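Local coordinates for hexapeptide transferase family protein (Anaplasma phagocytophilum, PDB 3IXC), which binds magnesium and is probably a transferase of the hexapeptide-repeat family, with a left-handed beta-helix fold like that of gamma-type carbonic anhydrases, at residues 37-42 with 55-60; 73-78 with 96-101; 46-51 with 64-69. All blocks are in the same frame, centred on the assembly; numbering follows the deposited sequence. Where two conformers were deposited one is given.

Contact 1 of 3, residues 37-42 with 55-60; sequences DSTAFI and GKNASI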
ATOM      1  N   ASP A  37       5.113 -14.583 -20.124  1.00 10.17           N
ATOM      2  CA  ASP A  37       5.143 -16.028 -20.356  1.00 10.72           C
ATOM      3  C   ASP A  37       3.754 -16.606 -20.063  1.00 10.65           C
ATOM      4  O   ASP A  37       3.100 -16.212 -19.094  1.00 10.77           O
ATOM      5  CB  ASP A  37       6.210 -16.684 -19.471  1.00 10.73           C
ATOM      6  CG  ASP A  37       6.539 -18.112 -19.892  1.00 11.56           C
ATOM      7  OD1 ASP A  37       5.731 -19.022 -19.628  1.00 12.02           O
ATOM      8  OD2 ASP A  37       7.620 -18.329 -20.469  1.00 13.87           O
ATOM      9  N   SER A  38       3.303 -17.530 -20.909  1.00 11.07           N
ATOM     10  CA  SER A  38       1.971 -18.126 -20.762  1.00 11.38           C
ATOM     11  C   SER A  38       1.779 -18.903 -19.451  1.00 11.31           C
ATOM     12  O   SER A  38       0.645 -19.148 -19.034  1.00 11.78           O
ATOM     13  CB  SER A  38       1.652 -19.023 -21.964  1.00 11.39           C
ATOM     14  OG  SER A  38       2.491 -20.161 -21.969  1.00 12.65           O
ATOM     15  N   THR A  39       2.882 -19.276 -18.801  1.00 10.78           N
ATOM     16  CA  THR A  39       2.815 -20.038 -17.552  1.00 10.59           C
ATOM     17  C   THR A  39       2.806 -19.136 -16.323  1.00 10.26           C
ATOM     18  O   THR A  39       2.674 -19.619 -15.194  1.00 10.36           O
ATOM     19  CB  THR A  39       3.973 -21.055 -17.417  1.00 10.62           C
ATOM     20  OG1 THR A  39       5.221 -20.355 -17.324  1.00 10.72           O
ATOM     21  CG2 THR A  39       4.003 -22.017 -18.607  1.00 10.87           C
ATOM     22  N   ALA A  40       2.953 -17.830 -16.537  1.00  9.88           N
ATOM     23  CA  ALA A  40       2.897 -16.885 -15.423  1.00  9.98           C
ATOM     24  C   ALA A  40       1.454 -16.671 -14.982  1.00 10.54           C
ATOM     25  O   ALA A  40       0.538 -16.644 -15.815  1.00 11.50           O
ATOM     26  CB  ALA A  40       3.551 -15.553 -15.797  1.00  9.61           C
ATOM     27  N   PHE A  41       1.251 -16.549 -13.672  1.00 10.34           N
ATOM     28  CA  PHE A  41      -0.039 -16.149 -13.134  1.00 10.04           C
ATOM     29  C   PHE A  41      -0.086 -14.637 -12.994  1.00  9.85           C
ATOM     30  O   PHE A  41       0.786 -14.039 -12.360  1.00  9.56           O
ATOM     31  CB  PHE A  41      -0.305 -16.802 -11.773  1.00 10.58           C
ATOM     32  CG  PHE A  41      -1.493 -16.221 -11.046  1.00 11.47           C
ATOM     33  CD1 PHE A  41      -2.783 -16.418 -11.526  1.00 14.75           C
ATOM     34  CD2 PHE A  41      -1.317 -15.467  -9.891  1.00 12.42           C
ATOM     35  CE1 PHE A  41      -3.890 -15.874 -10.852  1.00 15.32           C
ATOM     36  CE2 PHE A  41      -2.406 -14.929  -9.214  1.00 12.92           C
ATOM     37  CZ  PHE A  41      -3.691 -15.131  -9.685  1.00 13.25           C
ATOM     38  N   ILE A  42      -1.101 -14.021 -13.599  1.00  9.71           N
ATOM     39  CA  ILE A  42      -1.333 -12.588 -13.438  1.00  9.96           C
ATOM     40  C   ILE A  42      -2.731 -12.376 -12.883  1.00  9.57           C
ATOM     41  O   ILE A  42      -3.730 -12.709 -13.541  1.00  9.15           O
ATOM     42  CB  ILE A  42      -1.220 -11.818 -14.780  1.00 10.21           C
ATOM     43  CG1 ILE A  42       0.030 -12.249 -15.576  1.00 11.37           C
ATOM     44  CG2 ILE A  42      -1.283 -10.318 -14.534  1.00 10.98           C
ATOM     45  CD1 ILE A  42       1.361 -11.898 -14.926  1.00 12.42           C
ATOM     46  N   GLY A  55       8.667 -13.681 -16.610  1.00  9.39           N
ATOM     47  CA  GLY A  55       9.162 -15.015 -16.934  1.00  9.26           C
ATOM     48  C   GLY A  55       8.268 -16.186 -16.575  1.00  8.69           C
ATOM     49  O   GLY A  55       7.216 -16.022 -15.946  1.00  8.29           O
ATOM     50  N   LYS A  56       8.714 -17.371 -16.993  1.00  8.39           N
ATOM     51  CA  LYS A  56       8.049 -18.641 -16.726  1.00  8.56           C
ATOM     52  C   LYS A  56       7.718 -18.814 -15.241  1.00  8.53           C
ATOM     53  O   LYS A  56       8.573 -18.596 -14.387  1.00  8.37           O
ATOM     54  CB  LYS A  56       8.964 -19.779 -17.207  1.00  8.50           C
ATOM     55  CG  LYS A  56       8.630 -21.158 -16.711  1.00 10.53           C
ATOM     56  CD  LYS A  56       9.611 -22.168 -17.320  1.00 13.06           C
ATOM     57  CE  LYS A  56       9.368 -23.574 -16.790  1.00 14.99           C
ATOM     58  NZ  LYS A  56      10.282 -24.558 -17.461  1.00 16.29           N
ATOM     59  N   ASN A  57       6.478 -19.207 -14.949  1.00  8.37           N
ATOM     60  CA  ASN A  57       6.052 -19.553 -13.585  1.00  8.05           C
ATOM     61  C   ASN A  57       6.088 -18.414 -12.574  1.00  8.12           C
ATOM     62  O   ASN A  57       5.974 -18.664 -11.379  1.00  8.12           O
ATOM     63  CB  ASN A  57       6.850 -20.746 -13.025  1.00  8.50           C
ATOM     64  CG  ASN A  57       6.609 -22.034 -13.799  1.00 10.35           C
ATOM     65  OD1 ASN A  57       5.541 -22.240 -14.399  1.00 11.45           O
ATOM     66  ND2 ASN A  57       7.598 -22.923 -13.774  1.00 12.34           N
ATOM     67  N   ALA A  58       6.270 -17.177 -13.041  1.00  7.86           N
ATOM     68  CA  ALA A  58       6.149 -16.026 -12.147  1.00  7.88           C
ATOM     69  C   ALA A  58       4.698 -15.853 -11.714  1.00  8.10           C
ATOM     70  O   ALA A  58       3.785 -16.390 -12.340  1.00  8.62           O
ATOM     71  CB  ALA A  58       6.665 -14.757 -12.818  1.00  8.03           C
ATOM     72  N   SER A  59       4.488 -15.108 -10.634  1.00  7.81           N
ATOM     73  CA  SER A  59       3.134 -14.808 -10.185  1.00  8.13           C
ATOM     74  C   SER A  59       3.068 -13.362  -9.709  1.00  8.25           C
ATOM     75  O   SER A  59       3.860 -12.920  -8.866  1.00  8.59           O
ATOM     76  CB  SER A  59       2.633 -15.803  -9.119  1.00  8.51           C
ATOM     77  OG  SER A  59       3.515 -15.923  -8.005  1.00  8.88           O
ATOM     78  N   ILE A  60       2.138 -12.631 -10.304  1.00  8.36           N
ATOM     79  CA  ILE A  60       1.956 -11.201 -10.049  1.00  8.52           C
ATOM     80  C   ILE A  60       0.567 -11.066  -9.438  1.00  8.32           C
ATOM     81  O   ILE A  60      -0.434 -11.391 -10.081  1.00  8.13           O
ATOM     82  CB  ILE A  60       2.084 -10.389 -11.364  1.00  9.25           C
ATOM     83  CG1 ILE A  60       3.383 -10.760 -12.117  1.00  9.46           C
ATOM     84  CG2 ILE A  60       1.963  -8.895 -11.099  1.00 10.24           C
ATOM     85  CD1 ILE A  60       4.696 -10.455 -11.355  1.00 10.87           C
TER
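Ile-60, Phe-41 and Thr-39 bury the most surface where residues 37-42 lie against residues 55-60. Ile-60 and Ile-42 form a parallel beta bridge, and their side chains run side by side in the same direction, on the face of the sheet turned to the interior of the coil. CD1 of Ile-42 rests on CG1 of Ile-60 at 3.6 Å. In both isoleucines CG1 stands beside the backbone N, and the shared shape of the two chains lays one branch against the other; Ile-54 and Ile-81 continue this packing around Ile-60.

Phe-41, bridged to Ser-59, points to the opposite face. CB of Ser-59 meets the Phe-41 ring at its edge, 4.0 Å from CD2, while the rings of Trp-61 and Tyr-190 and the C-terminal helix 170-188 pack around this aromatic group. Its backbone is held at both ends, N giving a hydrogen bond to Ala-58 O and O receiving a straight one from Ile-60 N (2.8 Å, 166°).

Thr-39 belongs to the corner before the strand. Its OG1 accepts from Asn-57 N at 2.9 Å and donates to Asp-37 OD1 at 2.7 Å, approaching from above the carboxylate plane. The Thr-39 backbone N reaches the same OD1 on its anti lone pair, making an Asx turn. With chi1 at 65°, OG1 sits between N and the carbonyl carbon, where it can serve both partners. Asn-57 OD1 is occupied by Arg-188.

The type I turn of Asp-37 to Ala-40 lies against the type II turn of Gly-55 to Ala-58, and the hydroxyl joins them: the carboxylate fixes Thr-39, and Thr-39 satisfies an amide of the next coil, whereas the strands beyond rely on backbone bonds and apolar packing.

Contact 2 of 3, residues 73-78 with 96-101; sequences IEVGEG and TVIGKF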
ATOM      1  N   ILE A  73      11.095  -3.044 -16.826  1.00 10.37           N
ATOM      2  CA  ILE A  73      11.041  -3.914 -15.661  1.00 10.04           C
ATOM      3  C   ILE A  73      11.193  -5.348 -16.157  1.00 10.11           C
ATOM      4  O   ILE A  73      10.495  -5.767 -17.074  1.00 10.27           O
ATOM      5  CB  ILE A  73       9.711  -3.757 -14.895  1.00  9.57           C
ATOM      6  CG1 ILE A  73       9.541  -2.319 -14.384  1.00  8.74           C
ATOM      7  CG2 ILE A  73       9.636  -4.749 -13.718  1.00 10.17           C
ATOM      8  CD1 ILE A  73       8.102  -1.968 -13.960  1.00  8.95           C
ATOM      9  N   GLU A  74      12.113  -6.090 -15.548  1.00 10.17           N
ATOM     10  CA  GLU A  74      12.304  -7.497 -15.892  1.00 10.26           C
ATOM     11  C   GLU A  74      12.024  -8.335 -14.660  1.00  9.95           C
ATOM     12  O   GLU A  74      12.527  -8.035 -13.577  1.00 10.35           O
ATOM     13  CB  GLU A  74      13.725  -7.743 -16.390  1.00 10.36           C
ATOM     14  CG  GLU A  74      14.064  -6.969 -17.673  1.00 13.91           C
ATOM     15  CD  GLU A  74      15.496  -7.171 -18.129  1.00 18.36           C
ATOM     16  OE1 GLU A  74      16.332  -7.641 -17.324  1.00 20.47           O
ATOM     17  OE2 GLU A  74      15.788  -6.862 -19.303  1.00 21.52           O
ATOM     18  N   VAL A  75      11.194  -9.362 -14.826  1.00  9.43           N
ATOM     19  CA  VAL A  75      10.855 -10.264 -13.733  1.00  9.18           C
ATOM     20  C   VAL A  75      11.189 -11.696 -14.144  1.00  9.08           C
ATOM     21  O   VAL A  75      10.576 -12.250 -15.064  1.00  9.39           O
ATOM     22  CB  VAL A  75       9.360 -10.159 -13.360  1.00  9.20           C
ATOM     23  CG1 VAL A  75       9.019 -11.117 -12.211  1.00 10.20           C
ATOM     24  CG2 VAL A  75       8.980  -8.701 -13.001  1.00  9.75           C
ATOM     25  N   GLY A  76      12.152 -12.290 -13.446  1.00  8.51           N
ATOM     26  CA  GLY A  76      12.654 -13.613 -13.805  1.00  8.64           C
ATOM     27  C   GLY A  76      11.706 -14.761 -13.492  1.00  8.99           C
ATOM     28  O   GLY A  76      10.713 -14.599 -12.780  1.00  8.91           O
ATOM     29  N   GLU A  77      12.038 -15.925 -14.049  1.00  8.84           N
ATOM     30  CA  GLU A  77      11.321 -17.177 -13.821  1.00  8.87           C
ATOM     31  C   GLU A  77      11.079 -17.440 -12.333  1.00  8.86           C
ATOM     32  O   GLU A  77      11.980 -17.255 -11.517  1.00  8.52           O
ATOM     33  CB  GLU A  77      12.134 -18.340 -14.415  1.00  9.59           C
ATOM     34  CG  GLU A  77      11.654 -19.720 -14.000  1.00 11.15           C
ATOM     35  CD  GLU A  77      12.561 -20.851 -14.478  1.00 12.69           C
ATOM     36  OE1 GLU A  77      13.590 -20.578 -15.142  1.00 15.87           O
ATOM     37  OE2 GLU A  77      12.246 -22.017 -14.184  1.00 14.59           O
ATOM     38  N   GLY A  78       9.863 -17.876 -11.995  1.00  8.29           N
ATOM     39  CA  GLY A  78       9.568 -18.394 -10.657  1.00  7.97           C
ATOM     40  C   GLY A  78       9.508 -17.343  -9.562  1.00  7.90           C
ATOM     41  O   GLY A  78       9.561 -17.676  -8.382  1.00  8.10           O
ATOM     42  N   THR A  96      14.506  -1.688 -13.549  1.00 12.03           N
ATOM     43  CA  THR A  96      14.304  -2.606 -12.429  1.00 10.87           C
ATOM     44  C   THR A  96      14.486  -4.022 -12.954  1.00 10.72           C
ATOM     45  O   THR A  96      13.741  -4.461 -13.834  1.00 10.81           O
ATOM     46  CB  THR A  96      12.900  -2.455 -11.815  1.00 11.17           C
ATOM     47  OG1 THR A  96      12.715  -1.098 -11.403  1.00 11.17           O
ATOM     48  CG2 THR A  96      12.728  -3.377 -10.598  1.00 10.28           C
ATOM     49  N   VAL A  97      15.493  -4.713 -12.429  1.00  9.89           N
ATOM     50  CA  VAL A  97      15.821  -6.066 -12.880  1.00  9.60           C
ATOM     51  C   VAL A  97      15.659  -6.988 -11.687  1.00  9.18           C
ATOM     52  O   VAL A  97      16.368  -6.852 -10.691  1.00  9.04           O
ATOM     53  CB  VAL A  97      17.251  -6.157 -13.449  1.00  9.75           C
ATOM     54  CG1 VAL A  97      17.580  -7.609 -13.839  1.00 10.41           C
ATOM     55  CG2 VAL A  97      17.407  -5.226 -14.661  1.00  9.64           C
ATOM     56  N   ILE A  98      14.689  -7.891 -11.790  1.00  8.70           N
ATOM     57  CA  ILE A  98      14.371  -8.835 -10.720  1.00  8.42           C
ATOM     58  C   ILE A  98      14.669 -10.230 -11.243  1.00  8.17           C
ATOM     59  O   ILE A  98      14.182 -10.624 -12.312  1.00  8.46           O
ATOM     60  CB  ILE A  98      12.894  -8.703 -10.277  1.00  8.24           C
ATOM     61  CG1 ILE A  98      12.626  -7.273  -9.783  1.00  8.76           C
ATOM     62  CG2 ILE A  98      12.561  -9.723  -9.175  1.00  7.97           C
ATOM     63  CD1 ILE A  98      11.152  -6.879  -9.701  1.00  8.74           C
ATOM     64  N   GLY A  99      15.503 -10.956 -10.502  1.00  7.88           N
ATOM     65  CA  GLY A  99      15.993 -12.264 -10.941  1.00  7.90           C
ATOM     66  C   GLY A  99      14.977 -13.379 -10.780  1.00  8.02           C
ATOM     67  O   GLY A  99      13.765 -13.132 -10.700  1.00  7.96           O
ATOM     68  N   LYS A 100      15.492 -14.605 -10.734  1.00  7.77           N
ATOM     69  CA  LYS A 100      14.685 -15.817 -10.679  1.00  7.80           C
ATOM     70  C   LYS A 100      14.406 -16.224  -9.241  1.00  7.69           C
ATOM     71  O   LYS A 100      15.245 -16.036  -8.366  1.00  7.75           O
ATOM     72  CB  LYS A 100      15.424 -16.966 -11.370  1.00  8.15           C
ATOM     73  CG  LYS A 100      15.807 -16.706 -12.804  1.00 10.03           C
ATOM     74  CD  LYS A 100      16.529 -17.932 -13.336  1.00 13.83           C
ATOM     75  CE  LYS A 100      17.165 -17.677 -14.680  1.00 17.31           C
ATOM     76  NZ  LYS A 100      17.958 -18.864 -15.110  1.00 20.10           N
ATOM     77  N   PHE A 101      13.228 -16.799  -9.006  1.00  7.09           N
ATOM     78  CA  PHE A 101      12.874 -17.353  -7.688  1.00  7.18           C
ATOM     79  C   PHE A 101      13.006 -16.331  -6.564  1.00  7.56           C
ATOM     80  O   PHE A 101      13.438 -16.651  -5.455  1.00  7.68           O
ATOM     81  CB  PHE A 101      13.668 -18.646  -7.421  1.00  6.91           C
ATOM     82  CG  PHE A 101      13.514 -19.659  -8.513  1.00  7.38           C
ATOM     83  CD1 PHE A 101      12.300 -20.321  -8.700  1.00  7.25           C
ATOM     84  CD2 PHE A 101      14.569 -19.928  -9.380  1.00  7.87           C
ATOM     85  CE1 PHE A 101      12.144 -21.253  -9.733  1.00  7.78           C
ATOM     86  CE2 PHE A 101      14.424 -20.850 -10.410  1.00  8.90           C
ATOM     87  CZ  PHE A 101      13.214 -21.517 -10.584  1.00  8.07           C
TER
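Glu-77 O accepts a hydrogen bond from Phe-101 N at 2.8 Å, with the donor in the carbonyl plane and an N-H...O angle of 155°. The same oxygen takes a CA-H contact from Lys-100 and lies over the centre of one face of the Phe-101 ring, 4.1 Å above its plane. Phe-101 CG stands beside its own backbone N (chi1 -54°), which folds the ring back along Glu-77. The Glu-77 chain runs beside it in the same direction, OE2 coming to 3.8 Å from CZ with carboxylate and ring planes 51° apart. Gly-78, at positive phi, passes with its CA 4.0 Å from Phe-101 CE1. Helix 170-188 covers the ring through Gln-177, Ala-180, Glu-181 and Ile-184.

Upstream, strands 73-75 and 96-98 run parallel. Glu-74 N and O both turn to strand 96-98, N bonding to Thr-96 O and O accepting from Ile-98 N at 2.8 Å, while Ile-73 and Val-75 bond to Cys-53 on the other side. The Glu-74 side chain lies alongside Val-97, where OE1 touches CG1, while OE2 is salt-bridged to Lys-72. On the other face Ile-73 and Val-75 align with Thr-96 and Ile-98 toward the interior. At the corner Gly-76 N bonds to Ile-98 O and makes a weak second bond to Gly-99 O.

Straight parallel strands one coil apart, interrupted by glycine-containing corners stacked on each other, are characteristic of the left-handed parallel beta helix of hexapeptide-repeat proteins.

Contact 3 of 3, residues 46-51 with 64-69; sequences ARIIGD and TVLRGD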
ATOM      1  N   ALA A  46      -4.328  -6.910 -11.472  1.00 10.05           N
ATOM      2  CA  ALA A  46      -2.967  -6.390 -11.597  1.00  9.96           C
ATOM      3  C   ALA A  46      -2.918  -5.452 -12.799  1.00 10.08           C
ATOM      4  O   ALA A  46      -3.770  -5.516 -13.682  1.00 10.59           O
ATOM      5  CB  ALA A  46      -1.954  -7.532 -11.773  1.00 10.43           C
ATOM      6  N   ARG A  47      -1.928  -4.564 -12.816  1.00  9.77           N
ATOM      7  CA  ARG A  47      -1.730  -3.658 -13.951  1.00  9.41           C
ATOM      8  C   ARG A  47      -0.266  -3.699 -14.323  1.00  9.49           C
ATOM      9  O   ARG A  47       0.611  -3.440 -13.494  1.00 10.05           O
ATOM     10  CB  ARG A  47      -2.207  -2.232 -13.627  1.00  9.50           C
ATOM     11  CG  ARG A  47      -3.737  -2.090 -13.496  1.00  9.51           C
ATOM     12  CD  ARG A  47      -4.459  -2.303 -14.831  1.00 10.59           C
ATOM     13  NE  ARG A  47      -5.919  -2.174 -14.733  1.00 11.34           N
ATOM     14  CZ  ARG A  47      -6.761  -3.172 -14.471  1.00 12.50           C
ATOM     15  NH1 ARG A  47      -6.320  -4.404 -14.247  1.00 13.07           N
ATOM     16  NH2 ARG A  47      -8.069  -2.929 -14.426  1.00 14.62           N
ATOM     17  N   ILE A  48      -0.019  -4.080 -15.572  1.00  9.24           N
ATOM     18  CA  ILE A  48       1.333  -4.233 -16.089  0.50  8.94           C
ATOM     19  C   ILE A  48       1.428  -3.352 -17.326  1.00  9.24           C
ATOM     20  O   ILE A  48       0.736  -3.577 -18.317  1.00  8.95           O
ATOM     21  CB  ILE A  48       1.650  -5.707 -16.417  0.50  9.11           C
ATOM     22  CG1 ILE A  48       1.413  -6.594 -15.193  0.50  8.73           C
ATOM     23  CG2 ILE A  48       3.091  -5.866 -16.885  0.50  9.03           C
ATOM     24  CD1 ILE A  48       1.636  -8.065 -15.453  0.50  7.43           C
ATOM     25  N   ILE A  49       2.274  -2.329 -17.240  1.00  8.54           N
ATOM     26  CA  ILE A  49       2.288  -1.267 -18.244  1.00  8.67           C
ATOM     27  C   ILE A  49       3.620  -1.167 -18.958  1.00  8.43           C
ATOM     28  O   ILE A  49       4.673  -1.099 -18.324  1.00  8.19           O
ATOM     29  CB  ILE A  49       1.958   0.124 -17.596  1.00  8.68           C
ATOM     30  CG1 ILE A  49       0.629   0.091 -16.820  1.00 10.14           C
ATOM     31  CG2 ILE A  49       1.952   1.234 -18.655  1.00  9.10           C
ATOM     32  CD1 ILE A  49       0.787   0.007 -15.311  1.00 10.41           C
ATOM     33  N   GLY A  50       3.564  -1.131 -20.289  1.00  8.15           N
ATOM     34  CA  GLY A  50       4.745  -0.834 -21.093  1.00  8.94           C
ATOM     35  C   GLY A  50       5.817  -1.904 -21.146  1.00  9.35           C
ATOM     36  O   GLY A  50       5.544  -3.076 -21.423  1.00  9.45           O
ATOM     37  N   ASP A  51       7.053  -1.482 -20.901  1.00  9.64           N
ATOM     38  CA  ASP A  51       8.219  -2.320 -21.150  1.00 10.35           C
ATOM     39  C   ASP A  51       8.476  -3.233 -19.961  1.00  9.94           C
ATOM     40  O   ASP A  51       9.352  -2.974 -19.142  1.00 10.25           O
ATOM     41  CB  ASP A  51       9.436  -1.443 -21.443  1.00 10.84           C
ATOM     42  CG  ASP A  51      10.587  -2.205 -22.078  1.00 13.36           C
ATOM     43  OD1 ASP A  51      10.523  -3.445 -22.236  1.00 14.20           O
ATOM     44  OD2 ASP A  51      11.578  -1.533 -22.429  1.00 17.19           O
ATOM     45  N   THR A  64      -1.237  -5.405  -7.728  1.00  8.75           N
ATOM     46  CA  THR A  64       0.143  -5.058  -8.029  0.50  8.93           C
ATOM     47  C   THR A  64       0.206  -4.211  -9.307  1.00  9.22           C
ATOM     48  O   THR A  64      -0.573  -4.414 -10.248  1.00 10.49           O
ATOM     49  CB  THR A  64       1.042  -6.325  -8.055  0.50  8.91           C
ATOM     50  OG1 THR A  64       1.173  -6.808  -6.709  0.50  8.74           O
ATOM     51  CG2 THR A  64       2.434  -6.031  -8.612  0.50  8.57           C
ATOM     52  N   VAL A  65       1.114  -3.242  -9.304  1.00  8.86           N
ATOM     53  CA  VAL A  65       1.284  -2.337 -10.436  1.00  8.38           C
ATOM     54  C   VAL A  65       2.745  -2.405 -10.855  1.00  9.09           C
ATOM     55  O   VAL A  65       3.634  -2.044 -10.079  1.00  9.70           O
ATOM     56  CB  VAL A  65       0.913  -0.876 -10.062  1.00  8.28           C
ATOM     57  CG1 VAL A  65       1.128   0.050 -11.270  1.00  8.15           C
ATOM     58  CG2 VAL A  65      -0.533  -0.786  -9.573  1.00  8.83           C
ATOM     59  N   LEU A  66       2.996  -2.900 -12.067  1.00  8.72           N
ATOM     60  CA  LEU A  66       4.348  -2.885 -12.628  1.00  8.69           C
ATOM     61  C   LEU A  66       4.340  -1.872 -13.756  1.00  8.71           C
ATOM     62  O   LEU A  66       3.896  -2.168 -14.869  1.00  8.43           O
ATOM     63  CB  LEU A  66       4.760  -4.269 -13.157  1.00  9.20           C
ATOM     64  CG  LEU A  66       4.608  -5.482 -12.232  1.00 11.90           C
ATOM     65  CD1 LEU A  66       5.209  -6.711 -12.902  1.00 12.01           C
ATOM     66  CD2 LEU A  66       5.230  -5.301 -10.876  1.00 13.50           C
ATOM     67  N   ARG A  67       4.828  -0.670 -13.459  1.00  8.00           N
ATOM     68  CA  ARG A  67       4.689   0.449 -14.399  1.00  7.70           C
ATOM     69  C   ARG A  67       5.999   0.713 -15.130  1.00  8.43           C
ATOM     70  O   ARG A  67       6.886   1.428 -14.637  1.00  8.75           O
ATOM     71  CB  ARG A  67       4.136   1.689 -13.682  1.00  7.51           C
ATOM     72  CG  ARG A  67       3.837   2.858 -14.641  1.00  7.15           C
ATOM     73  CD  ARG A  67       2.680   3.741 -14.161  1.00  7.40           C
ATOM     74  NE  ARG A  67       2.902   4.405 -12.874  1.00  7.24           N
ATOM     75  CZ  ARG A  67       3.578   5.543 -12.717  1.00  7.83           C
ATOM     76  NH1 ARG A  67       3.693   6.084 -11.511  1.00  6.64           N
ATOM     77  NH2 ARG A  67       4.140   6.150 -13.759  1.00  6.78           N
ATOM     78  N   GLY A  68       6.127   0.107 -16.310  1.00  7.93           N
ATOM     79  CA  GLY A  68       7.346   0.228 -17.110  1.00  8.91           C
ATOM     80  C   GLY A  68       7.187   1.266 -18.208  1.00  9.59           C
ATOM     81  O   GLY A  68       7.419   0.978 -19.390  1.00  9.62           O
ATOM     82  N   ASP A  69       6.801   2.482 -17.825  1.00 10.30           N
ATOM     83  CA  ASP A  69       6.616   3.536 -18.816  1.00 11.72           C
ATOM     84  C   ASP A  69       7.941   4.235 -19.160  1.00 13.41           C
ATOM     85  O   ASP A  69       8.339   4.272 -20.331  1.00 15.51           O
ATOM     86  CB  ASP A  69       5.457   4.500 -18.461  1.00 11.06           C
ATOM     87  CG  ASP A  69       5.444   4.931 -16.993  1.00 10.84           C
ATOM     88  OD1 ASP A  69       6.473   4.810 -16.306  1.00 11.05           O
ATOM     89  OD2 ASP A  69       4.381   5.411 -16.545  1.00  8.64           O
TER
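Ala-46 sets its CB against Thr-64 O at 3.7 Å, just before the two strands pair. The next residue, Arg-47, bonds through N to Thr-64 O and through O to Leu-66 N. Its guanidinium turns back from the contact, and NH1 reaches Ala-46 O at 2.8 Å from above the carbonyl plane.

Ile-48 faces the interior beside Leu-66, and Ile-73, Val-52 and Ile-54 surround that leucine. These are neighbouring coils of a parallel beta helix: Ile-48 and Leu-66 occupy equivalent inward positions, while the alternate residues look outward, Ile-49, Val-65 and Arg-67 to a second subunit.

Ile-49 gives the largest surface to the contact. Its second torsion, chi2 103°, lies off a staggered position and swings CD1 over the neighbouring strand, 4.1 Å from both Val-65 CG1 and Arg-67 CB; Tyr-190 of the second subunit packs on this side chain. Its N donates almost straight to Leu-66 O (172°), and its O accepts from Gly-68 N. Arg-67, bridged to Ile-49, carries its guanidinium away to Asp-69 in a salt bridge, NH2 meeting OD2 in the guanidinium plane, on the syn lone pair, at 2.9 Å. NH1 is taken by Asp-83 and Tyr-183 of the second subunit, whose Trp-61 makes a cation-pi contact with Arg-67. Asp-69 OD2 also bonds to Tyr-190 of that subunit, while OD1 bonds to His-88, a magnesium ligand, so that Asp-69 is a second-shell residue of the metal site.

Gly-50, at positive phi, turns the corner with its CA 3.7 Å from Gly-68 O. Asp-51 closes the pairing, its N bonding to Gly-68 O at 2.9 Å.

How the contacts relate
All three contacts join adjacent coils of the same beta helix, each on a different sheet. Contacts 1 and 3 link the same two coils: strands 41-42 and 59-60 lead directly into 47-49 and 65-68, and their inward isoleucines and leucine meet in the core. Contact 2 continues the stack, joined by backbone bonds to Gly-55 and Lys-56 of contact 1 and Asp-51 of contact 3. Contact 3 is the most buried; its outward charges at Arg-67 and Asp-69 are paired at the subunit interface beside the metal site. Contacts 1 and 2 are partly exposed at their corners, where a threonine hydroxyl, or a backbone bond beside a helix-covered phenylalanine, joins the turns.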